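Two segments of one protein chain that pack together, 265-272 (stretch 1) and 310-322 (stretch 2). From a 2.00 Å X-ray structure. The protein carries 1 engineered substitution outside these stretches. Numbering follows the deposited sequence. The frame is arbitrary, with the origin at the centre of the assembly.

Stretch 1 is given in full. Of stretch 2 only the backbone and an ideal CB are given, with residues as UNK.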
ATOM      1  N   GLU A 265     -13.606  -7.292  -6.521  1.00 20.50           N
ATOM      2  CA  GLU A 265     -12.553  -7.834  -5.660  1.00 18.84           C
ATOM      3  C   GLU A 265     -11.242  -7.998  -6.403  1.00 19.69           C
ATOM      4  O   GLU A 265     -11.215  -8.170  -7.617  1.00 19.90           O
ATOM      5  CB  GLU A 265     -12.954  -9.195  -5.094  1.00 19.43           C
ATOM      6  CG  GLU A 265     -13.295 -10.232  -6.165  1.00 22.60           C
ATOM      7  CD  GLU A 265     -13.706 -11.555  -5.553  1.00 26.25           C
ATOM      8  OE1 GLU A 265     -14.911 -11.868  -5.562  1.00 28.07           O
ATOM      9  OE2 GLU A 265     -12.828 -12.275  -5.042  1.00 26.06           O
ATOM     10  N   ARG A 266     -10.153  -7.937  -5.649  1.00 19.39           N
ATOM     11  CA  ARG A 266      -8.831  -8.270  -6.167  1.00 17.80           C
ATOM     12  C   ARG A 266      -7.850  -8.405  -5.007  1.00 18.70           C
ATOM     13  O   ARG A 266      -8.102  -7.924  -3.910  1.00 23.86           O
ATOM     14  CB  ARG A 266      -8.351  -7.233  -7.176  1.00 19.47           C
ATOM     15  CG  ARG A 266      -8.177  -5.834  -6.624  1.00 16.83           C
ATOM     16  CD  ARG A 266      -7.580  -4.920  -7.685  1.00 25.08           C
ATOM     17  NE  ARG A 266      -6.200  -5.295  -7.966  1.00 27.04           N
ATOM     18  CZ  ARG A 266      -5.509  -4.901  -9.028  1.00 30.48           C
ATOM     19  NH1 ARG A 266      -4.258  -5.297  -9.168  1.00 29.41           N
ATOM     20  NH2 ARG A 266      -6.059  -4.113  -9.940  1.00 21.85           N
ATOM     21  N   GLU A 267      -6.739  -9.073  -5.250  1.00 19.58           N
ATOM     22  CA  GLU A 267      -5.755  -9.341  -4.202  1.00 18.00           C
ATOM     23  C   GLU A 267      -5.113  -8.051  -3.736  1.00 17.52           C
ATOM     24  O   GLU A 267      -4.870  -7.150  -4.531  1.00 18.29           O
ATOM     25  CB  GLU A 267      -4.707 -10.336  -4.720  1.00 15.63           C
ATOM     26  CG  GLU A 267      -5.346 -11.655  -5.172  1.00 23.55           C
ATOM     27  CD  GLU A 267      -4.339 -12.629  -5.738  1.00 33.13           C
ATOM     28  OE1 GLU A 267      -3.417 -12.188  -6.444  1.00 29.60           O
ATOM     29  OE2 GLU A 267      -4.461 -13.839  -5.474  1.00 43.89           O
ATOM     30  N   GLY A 268      -4.871  -7.956  -2.434  1.00 15.52           N
ATOM     31  CA  GLY A 268      -4.187  -6.808  -1.882  1.00 18.40           C
ATOM     32  C   GLY A 268      -2.704  -6.967  -2.166  1.00 15.99           C
ATOM     33  O   GLY A 268      -2.240  -8.075  -2.397  1.00 16.48           O
ATOM     34  N   LEU A 269      -1.970  -5.865  -2.155  1.00 15.06           N
ATOM     35  CA  LEU A 269      -0.517  -5.898  -2.338  1.00 14.83           C
ATOM     36  C   LEU A 269       0.132  -6.118  -0.984  1.00 16.49           C
ATOM     37  O   LEU A 269       0.775  -5.227  -0.432  1.00 20.39           O
ATOM     38  CB  LEU A 269      -0.035  -4.588  -2.961  1.00 12.29           C
ATOM     39  CG  LEU A 269      -0.781  -4.200  -4.240  1.00 19.47           C
ATOM     40  CD1 LEU A 269      -0.371  -2.807  -4.726  1.00 18.17           C
ATOM     41  CD2 LEU A 269      -0.600  -5.234  -5.346  1.00 14.37           C
ATOM     42  N   ASN A 270      -0.060  -7.318  -0.445  1.00 19.02           N
ATOM     43  CA  ASN A 270       0.385  -7.651   0.904  1.00 17.91           C
ATOM     44  C   ASN A 270       0.725  -9.133   0.969  1.00 15.95           C
ATOM     45  O   ASN A 270       0.526  -9.857  -0.003  1.00 16.36           O
ATOM     46  CB  ASN A 270      -0.670  -7.250   1.976  1.00 11.74           C
ATOM     47  CG  ASN A 270      -1.998  -7.992   1.838  1.00 14.42           C
ATOM     48  OD1 ASN A 270      -2.058  -9.100   1.341  1.00 18.32           O
ATOM     49  ND2 ASN A 270      -3.069  -7.371   2.309  1.00 16.33           N
ATOM     50  N   LEU A 271       1.274  -9.569   2.092  1.00 12.76           N
ATOM     51  CA  LEU A 271       1.634 -10.974   2.289  1.00  9.47           C
ATOM     52  C   LEU A 271       1.538 -11.302   3.759  1.00 16.18           C
ATOM     53  O   LEU A 271       2.075 -10.580   4.603  1.00 16.45           O
ATOM     54  CB  LEU A 271       3.076 -11.243   1.835  1.00 10.08           C
ATOM     55  CG  LEU A 271       3.616 -12.673   2.074  1.00 10.18           C
ATOM     56  CD1 LEU A 271       2.827 -13.687   1.251  1.00 12.80           C
ATOM     57  CD2 LEU A 271       5.145 -12.788   1.759  1.00 10.43           C
ATOM     58  N   ALA A 272       0.834 -12.384   4.069  1.00 17.72           N
ATOM     59  CA  ALA A 272       0.800 -12.900   5.426  1.00 16.65           C
ATOM     60  C   ALA A 272       1.676 -14.120   5.375  1.00 12.38           C
ATOM     61  O   ALA A 272       1.549 -14.927   4.465  1.00 13.88           O
ATOM     62  CB  ALA A 272      -0.620 -13.290   5.815  1.00 11.18           C
ATOM     63  N   UNK A 310      -9.428 -14.051   0.990  1.00 20.47           N
ATOM     64  CA  UNK A 310      -7.988 -14.242   0.904  1.00 16.53           C
ATOM     65  C   UNK A 310      -7.650 -15.291  -0.118  1.00 20.28           C
ATOM     66  O   UNK A 310      -8.502 -16.082  -0.493  1.00 19.07           O
ATOM     67  CB  UNK A 310      -7.407 -14.628   2.266  1.00 16.53           C
ATOM     68  N   UNK A 311      -6.404 -15.289  -0.585  1.00 19.13           N
ATOM     69  CA  UNK A 311      -5.953 -16.312  -1.509  1.00 21.61           C
ATOM     70  C   UNK A 311      -4.619 -16.865  -1.080  1.00 21.26           C
ATOM     71  O   UNK A 311      -3.793 -16.148  -0.519  1.00 19.60           O
ATOM     72  CB  UNK A 311      -5.864 -15.757  -2.932  1.00 21.61           C
ATOM     73  N   UNK A 312      -4.407 -18.144  -1.368  1.00 18.84           N
ATOM     74  CA  UNK A 312      -3.150 -18.810  -1.056  1.00 19.42           C
ATOM     75  C   UNK A 312      -2.002 -18.166  -1.838  1.00 14.55           C
ATOM     76  O   UNK A 312      -2.097 -17.995  -3.046  1.00 20.89           O
ATOM     77  CB  UNK A 312      -3.242 -20.305  -1.370  1.00 19.42           C
ATOM     78  N   UNK A 313      -0.928 -17.792  -1.143  1.00 17.57           N
ATOM     79  CA  UNK A 313       0.253 -17.194  -1.802  1.00 14.21           C
ATOM     80  C   UNK A 313       1.214 -18.268  -2.317  1.00 20.24           C
ATOM     81  O   UNK A 313       1.524 -19.230  -1.609  1.00 15.07           O
ATOM     82  CB  UNK A 313       0.990 -16.267  -0.833  1.00 14.21           C
ATOM     83  N   UNK A 314       1.686 -18.101  -3.551  1.00 17.16           N
ATOM     84  CA  UNK A 314       2.744 -18.968  -4.079  1.00 15.90           C
ATOM     85  C   UNK A 314       4.062 -18.219  -4.148  1.00 16.34           C
ATOM     86  O   UNK A 314       5.132 -18.808  -3.959  1.00 20.43           O
ATOM     87  CB  UNK A 314       2.369 -19.500  -5.463  1.00 15.90           C
ATOM     88  N   UNK A 315       3.967 -16.922  -4.435  1.00 15.85           N
ATOM     89  CA  UNK A 315       5.098 -15.992  -4.465  1.00 13.41           C
ATOM     90  C   UNK A 315       5.025 -15.069  -3.256  1.00 15.96           C
ATOM     91  O   UNK A 315       3.965 -14.968  -2.605  1.00 15.40           O
ATOM     92  CB  UNK A 315       5.108 -15.181  -5.762  1.00 13.41           C
ATOM     93  N   UNK A 316       6.119 -14.348  -2.970  1.00 13.85           N
ATOM     94  CA  UNK A 316       6.052 -13.369  -1.871  1.00 18.61           C
ATOM     95  C   UNK A 316       5.255 -12.096  -2.207  1.00 17.28           C
ATOM     96  O   UNK A 316       5.145 -11.223  -1.348  1.00 13.50           O
ATOM     97  CB  UNK A 316       7.472 -12.972  -1.464  1.00 18.61           C
ATOM     98  N   UNK A 317       4.747 -11.992  -3.435  1.00 15.10           N
ATOM     99  CA  UNK A 317       3.851 -10.923  -3.832  1.00 12.11           C
ATOM    100  C   UNK A 317       2.836 -11.463  -4.835  1.00 15.34           C
ATOM    101  O   UNK A 317       3.121 -12.432  -5.524  1.00 21.72           O
ATOM    102  CB  UNK A 317       4.632  -9.748  -4.423  1.00 12.11           C
ATOM    103  N   UNK A 318       1.640 -10.854  -4.906  1.00 12.98           N
ATOM    104  CA  UNK A 318       0.602 -11.353  -5.823  1.00 19.82           C
ATOM    105  C   UNK A 318       0.943 -11.105  -7.293  1.00 19.87           C
ATOM    106  O   UNK A 318       1.888 -10.374  -7.609  1.00 16.00           O
ATOM    107  CB  UNK A 318      -0.740 -10.695  -5.496  1.00 19.82           C
ATOM    108  N   UNK A 319       0.156 -11.697  -8.187  1.00 14.50           N
ATOM    109  CA  UNK A 319       0.472 -11.646  -9.601  1.00 18.33           C
ATOM    110  C   UNK A 319       0.266 -10.279 -10.239  1.00 20.44           C
ATOM    111  O   UNK A 319       0.551 -10.116 -11.418  1.00 25.15           O
ATOM    112  CB  UNK A 319      -0.375 -12.681 -10.344  1.00 18.33           C
ATOM    113  N   UNK A 320      -0.197  -9.289  -9.475  1.00 17.01           N
ATOM    114  CA  UNK A 320      -0.218  -7.922  -9.996  1.00 13.67           C
ATOM    115  C   UNK A 320       1.181  -7.289 -10.001  1.00 23.49           C
ATOM    116  O   UNK A 320       1.401  -6.286 -10.679  1.00 23.53           O
ATOM    117  CB  UNK A 320      -1.175  -7.063  -9.167  1.00 13.67           C
ATOM    118  N   UNK A 321       2.107  -7.860  -9.229  1.00 21.31           N
ATOM    119  CA  UNK A 321       3.430  -7.254  -9.044  1.00 16.48           C
ATOM    120  C   UNK A 321       4.451  -7.743 -10.067  1.00 11.03           C
ATOM    121  O   UNK A 321       4.479  -8.921 -10.407  1.00 14.26           O
ATOM    122  CB  UNK A 321       3.944  -7.547  -7.633  1.00 16.48           C
ATOM    123  N   UNK A 322       5.289  -6.826 -10.548  1.00 12.38           N
ATOM    124  CA  UNK A 322       6.363  -7.142 -11.490  1.00 14.87           C
ATOM    125  C   UNK A 322       7.276  -8.236 -10.938  1.00 19.94           C
ATOM    126  O   UNK A 322       7.685  -8.172  -9.782  1.00 22.24           O
ATOM    127  CB  UNK A 322       7.179  -5.887 -11.806  1.00 14.87           C
TER

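Position 310 opens a short strand. Its CB direction leads away from stretch 1, and nothing of that stretch lies within reach. The contact sets no demand here. The residue is Gly310.

Position 311 points toward stretch 1. Its ideal CB lies 3.5 Å from OE2 of Glu267, a carboxylate oxygen. A short side chain that can donate a hydrogen bond would suit, so serine or threonine fits well. The residue is Thr311. Its chi1 is p, and OG1 donates to Glu267 OE2 at 2.7 Å, the one direct hydrogen bond between the stretches.

Position 312 points away again, as expected of alternation along a strand. Many residues would do. It is Val312, with no contact.

Position 313 turns back toward stretch 1. Its ideal CB is already 3.8 Å from CD1 of Leu271, so a small apolar side chain is enough to make the contact. The residue is Ala313, and its methyl packs on that leucine at the same distance.

Positions 314 and 315 offer little to stretch 1. At 314 the partner is out of reach. At 315 CA-to-CB runs sideways, with no atom of stretch 1 within 5.5 Å of the ideal CB. Polar residues are acceptable at both. They are Thr314 and Asn315, and they bond each other: Asn315 ND2 donates to Thr314 OG1 at 3.1 Å.

Position 316 points away overall, yet its ideal CB is 4.0 Å from CD2 of Leu271. Phi of -74° is compatible with proline, and other apolar residues would also suit. It is Pro316. Its CB lies 4.2 Å from Leu271 CD2, and its carbonyl O comes closer to the same CD2, at 3.5 Å.

Position 317 points away, so stretch 1 sets no limit on its size or polarity. The residue is Phe317.

Position 318 faces stretch 1 closely. Its ideal CB is 3.2 Å from OE1 of Glu267, which is tight, and 4.3 Å from the O of Gly268. A compact side chain is favoured, and phi of -70° admits proline. The residue is Pro318. Its CG lies 3.5 Å from Gly268 O and 4.1 Å from Leu269 CD2. It also begins a type I turn, closed by the N of 321 donating to Pro318 O at 3.0 Å.

Position 319 points sideways, with Glu267 OE1 5.0 Å from its ideal CB. A basic or neutral polar residue might be expected beside that carboxylate. It is Asp319, whose OD1 lies 3.7 Å from Glu267 OE1. Water 1 donates to both oxygens, easing the like charges. Water 2 links Glu267 OE1 to the backbone N of Asp319.

Position 320 points toward stretch 1, and its ideal CB lies 3.6 Å from NH1 of Arg266 and 4.3 Å from CD2 of Leu269. A small residue suits. Ala320 places its methyl at the guanidinium edge.

CA-to-CB at 321 runs sideways, with nothing of stretch 1 within 5.5 Å of the ideal CB. An apolar chain extending beyond CB could still reach Leu269. Val321 does, with CG2 4.2 Å from Leu269 CD2.

Position 322 is out of reach, so any side chain would do. It is Leu322.

Stretch 2, residues 310-322: GTVATNPFPDAVL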
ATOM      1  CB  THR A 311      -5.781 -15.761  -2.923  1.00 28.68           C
ATOM      2  OG1 THR A 311      -4.698 -14.835  -2.926  1.00 31.50           O
ATOM      3  CG2 THR A 311      -7.034 -15.046  -3.369  1.00 31.62           C
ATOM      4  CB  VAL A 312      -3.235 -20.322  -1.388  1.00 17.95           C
ATOM      5  CG1 VAL A 312      -1.861 -20.963  -1.359  1.00 15.70           C
ATOM      6  CG2 VAL A 312      -4.155 -21.022  -0.411  1.00 21.55           C
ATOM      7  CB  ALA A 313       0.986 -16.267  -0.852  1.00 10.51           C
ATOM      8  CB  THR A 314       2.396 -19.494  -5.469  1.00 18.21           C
ATOM      9  OG1 THR A 314       2.187 -18.393  -6.359  1.00 14.17           O
ATOM     10  CG2 THR A 314       1.109 -20.327  -5.407  1.00 18.60           C
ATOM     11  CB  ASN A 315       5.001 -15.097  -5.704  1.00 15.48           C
ATOM     12  CG  ASN A 315       5.408 -15.809  -6.993  1.00 21.58           C
ATOM     13  OD1 ASN A 315       6.322 -15.381  -7.695  1.00 16.40           O
ATOM     14  ND2 ASN A 315       4.702 -16.887  -7.316  1.00 16.06           N
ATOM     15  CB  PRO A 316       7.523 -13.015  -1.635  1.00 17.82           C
ATOM     16  CG  PRO A 316       8.183 -13.298  -2.938  1.00 17.69           C
ATOM     17  CD  PRO A 316       7.483 -14.477  -3.512  1.00 15.71           C
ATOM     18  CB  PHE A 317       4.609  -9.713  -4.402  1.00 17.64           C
ATOM     19  CG  PHE A 317       5.818 -10.066  -5.232  1.00 17.24           C
ATOM     20  CD1 PHE A 317       5.685 -10.713  -6.446  1.00 16.48           C
ATOM     21  CD2 PHE A 317       7.090  -9.727  -4.799  1.00 16.49           C
ATOM     22  CE1 PHE A 317       6.808 -11.018  -7.215  1.00 20.29           C
ATOM     23  CE2 PHE A 317       8.210 -10.032  -5.562  1.00 19.48           C
ATOM     24  CZ  PHE A 317       8.067 -10.683  -6.768  1.00 16.79           C
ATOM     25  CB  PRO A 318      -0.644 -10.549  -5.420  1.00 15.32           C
ATOM     26  CG  PRO A 318      -0.087  -9.275  -4.886  1.00 14.69           C
ATOM     27  CD  PRO A 318       1.187  -9.671  -4.159  1.00 12.84           C
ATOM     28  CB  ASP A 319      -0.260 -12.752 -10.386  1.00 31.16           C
ATOM     29  CG  ASP A 319      -1.770 -12.498 -10.555  1.00 34.81           C
ATOM     30  OD1 ASP A 319      -2.334 -11.561  -9.959  1.00 26.16           O
ATOM     31  OD2 ASP A 319      -2.399 -13.281 -11.301  1.00 39.85           O
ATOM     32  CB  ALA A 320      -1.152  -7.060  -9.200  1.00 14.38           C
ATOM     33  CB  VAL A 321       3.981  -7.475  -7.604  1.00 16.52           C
ATOM     34  CG1 VAL A 321       5.326  -6.811  -7.448  1.00 14.65           C
ATOM     35  CG2 VAL A 321       3.021  -6.922  -6.557  1.00 14.31           C
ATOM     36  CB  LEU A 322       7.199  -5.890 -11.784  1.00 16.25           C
ATOM     37  CG  LEU A 322       8.299  -6.126 -12.829  1.00 20.74           C
ATOM     38  CD1 LEU A 322       7.667  -6.334 -14.199  1.00 26.64           C
ATOM     39  CD2 LEU A 322       9.290  -4.985 -12.867  1.00 20.83           C
TER
HETATM   40  O   HOH W   1      -2.966 -10.025  -7.840  1.00 21.62           O
HETATM   41  O   HOH W   2      -1.591 -13.786  -7.384  1.00 22.64           O
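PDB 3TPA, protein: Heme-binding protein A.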